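Local coordinates for protein putative invasin (Yersinia pseudotuberculosis IP 31758, PDB 5N40) that probably serves as a surface adhesin for host cell attachment, its tandem immunoglobulin-like domains carrying a C-type lectin-like adhesion domain at the far end, at residues M269-Q272 with S273-V276. The protein carries 1 engineered substitution. Numbering follows the deposited sequence.
Sequences MFNQ and SQAV
N271 and Q274 trade side chain for backbone at the start of helix 272-278, a capping box. Q274 N donates to N271 OD1 (2.8 Å), lying nearly in line beyond the C=O bond, while Q274 OE1 accepts from N271 N at 3.1 Å, this time in the carbonyl plane. Asparagine suits the N-cap because its short amide reaches forward to the N-H three residues on: with CG set between the backbone N and the carbonyl carbon (chi1 65°), OD1 faces that amide. Glutamine, longer by one methylene, spans the return path with its chain extended beyond CG, and the two amide planes stand 66° apart. S273 OG donates a second bond to N271 OD1 (3.1 Å), approaching from above the carbonyl plane.

The tighter packing is where F270 meets the helix. Its ring edge, through CD2, touches Q274 CB at 4.0 Å, and its CB lies 4.4 Å from A275 CB; both F270 and A275 also rest on V348, and alanine is small enough to bring the helix close to this loop. By contrast, S273 and V276 are each exposed, and V276 CG1 only loosely touches NE2 of the buried Q272 amide (4.0 Å), which S313 O holds, tying the helix start to strand 311-313. Regular helical bonds then begin with A275 N to N271 O and V276 N to Q272 O. The exchange thus gives the Q274 N-H, which no preceding turn of helix can serve, and the N-H of N271 itself an acceptor each, and marks the start of helix 272-278 after the loop that follows strand 265-269, using neutral groups alone.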
ATOM      1  N   MET A 269      14.868 -12.723 -31.366  1.00 18.42           N
ATOM      2  CA  MET A 269      14.394 -13.897 -32.086  1.00 18.20           C
ATOM      3  C   MET A 269      15.419 -14.279 -33.146  1.00 21.64           C
ATOM      4  O   MET A 269      16.152 -13.426 -33.652  1.00 20.14           O
ATOM      5  CB  MET A 269      13.024 -13.639 -32.730  1.00 19.91           C
ATOM      6  CG  MET A 269      11.975 -13.114 -31.759  1.00 23.38           C
ATOM      7  SD  MET A 269      11.537 -14.269 -30.435  1.00 20.80           S
ATOM      8  CE  MET A 269      10.209 -15.184 -31.209  1.00 18.75           C
ATOM      9  N   PHE A 270      15.458 -15.570 -33.485  1.00 22.58           N
ATOM     10  CA  PHE A 270      16.583 -16.145 -34.207  1.00 24.09           C
ATOM     11  C   PHE A 270      16.105 -17.151 -35.247  1.00 22.04           C
ATOM     12  O   PHE A 270      15.104 -17.842 -35.052  1.00 20.55           O
ATOM     13  CB  PHE A 270      17.548 -16.861 -33.249  1.00 24.13           C
ATOM     14  CG  PHE A 270      18.021 -16.008 -32.114  1.00 24.91           C
ATOM     15  CD1 PHE A 270      17.246 -15.861 -30.974  1.00 20.02           C
ATOM     16  CD2 PHE A 270      19.239 -15.357 -32.184  1.00 28.42           C
ATOM     17  CE1 PHE A 270      17.683 -15.072 -29.926  1.00 22.90           C
ATOM     18  CE2 PHE A 270      19.680 -14.566 -31.139  1.00 25.81           C
ATOM     19  CZ  PHE A 270      18.899 -14.426 -30.008  1.00 25.41           C
ATOM     20  N   ASN A 271      16.842 -17.233 -36.354  1.00 22.67           N
ATOM     21  CA  ASN A 271      16.704 -18.371 -37.251  1.00 25.03           C
ATOM     22  C   ASN A 271      17.645 -19.473 -36.777  1.00 25.84           C
ATOM     23  O   ASN A 271      18.371 -19.321 -35.791  1.00 21.22           O
ATOM     24  CB  ASN A 271      16.971 -17.976 -38.707  1.00 26.81           C
ATOM     25  CG  ASN A 271      18.406 -17.537 -38.956  1.00 29.81           C
ATOM     26  OD1 ASN A 271      19.301 -17.759 -38.140  1.00 34.08           O
ATOM     27  ND2 ASN A 271      18.630 -16.912 -40.110  1.00 40.62           N
ATOM     28  N   GLN A 272      17.641 -20.603 -37.487  1.00 21.41           N
ATOM     29  CA  GLN A 272      18.370 -21.771 -37.003  1.00 22.45           C
ATOM     30  C   GLN A 272      19.873 -21.509 -36.940  1.00 23.90           C
ATOM     31  O   GLN A 272      20.531 -21.852 -35.951  1.00 25.06           O
ATOM     32  CB  GLN A 272      18.062 -22.979 -37.886  1.00 23.89           C
ATOM     33  CG  GLN A 272      18.550 -24.294 -37.310  1.00 24.89           C
ATOM     34  CD  GLN A 272      17.742 -24.763 -36.107  1.00 25.15           C
ATOM     35  OE1 GLN A 272      16.593 -24.359 -35.909  1.00 21.56           O
ATOM     36  NE2 GLN A 272      18.340 -25.644 -35.308  1.00 28.44           N
ATOM     37  N   SER A 273      20.442 -20.907 -37.987  1.00 24.81           N
ATOM     38  CA  SER A 273      21.890 -20.713 -38.002  1.00 28.36           C
ATOM     39  C   SER A 273      22.334 -19.745 -36.910  1.00 24.19           C
ATOM     40  O   SER A 273      23.384 -19.942 -36.287  1.00 21.97           O
ATOM     41  CB  SER A 273      22.340 -20.224 -39.380  1.00 32.95           C
ATOM     42  OG  SER A 273      21.733 -18.993 -39.711  1.00 38.51           O
ATOM     43  N   GLN A 274      21.547 -18.696 -36.660  1.00 20.89           N
ATOM     44  CA  GLN A 274      21.875 -17.766 -35.583  1.00 26.10           C
ATOM     45  C   GLN A 274      21.844 -18.462 -34.231  1.00 25.48           C
ATOM     46  O   GLN A 274      22.701 -18.214 -33.372  1.00 23.25           O
ATOM     47  CB  GLN A 274      20.894 -16.599 -35.577  1.00 30.76           C
ATOM     48  CG  GLN A 274      21.066 -15.592 -36.685  1.00 27.28           C
ATOM     49  CD  GLN A 274      19.966 -14.554 -36.648  1.00 35.09           C
ATOM     50  OE1 GLN A 274      18.781 -14.895 -36.647  1.00 26.87           O
ATOM     51  NE2 GLN A 274      20.349 -13.282 -36.584  1.00 45.83           N
ATOM     52  N   ALA A 275      20.845 -19.318 -34.014  1.00 25.88           N
ATOM     53  CA  ALA A 275      20.710 -19.995 -32.730  1.00 23.94           C
ATOM     54  C   ALA A 275      21.924 -20.868 -32.439  1.00 22.86           C
ATOM     55  O   ALA A 275      22.536 -20.768 -31.372  1.00 27.09           O
ATOM     56  CB  ALA A 275      19.433 -20.832 -32.717  1.00 19.07           C
ATOM     57  N   VAL A 276      22.290 -21.736 -33.386  1.00 24.76           N
ATOM     58  CA  VAL A 276      23.373 -22.679 -33.135  1.00 24.07           C
ATOM     59  C   VAL A 276      24.708 -21.960 -33.030  1.00 26.06           C
ATOM     60  O   VAL A 276      25.626 -22.441 -32.358  1.00 26.90           O
ATOM     61  CB  VAL A 276      23.398 -23.767 -34.224  1.00 28.15           C
ATOM     62  CG1 VAL A 276      22.074 -24.494 -34.261  1.00 25.13           C
ATOM     63  CG2 VAL A 276      23.716 -23.163 -35.588  1.00 32.08           C
TER
HETATM   64  O   HOH W   1      16.898 -12.528 -36.037  1.00 37.95           O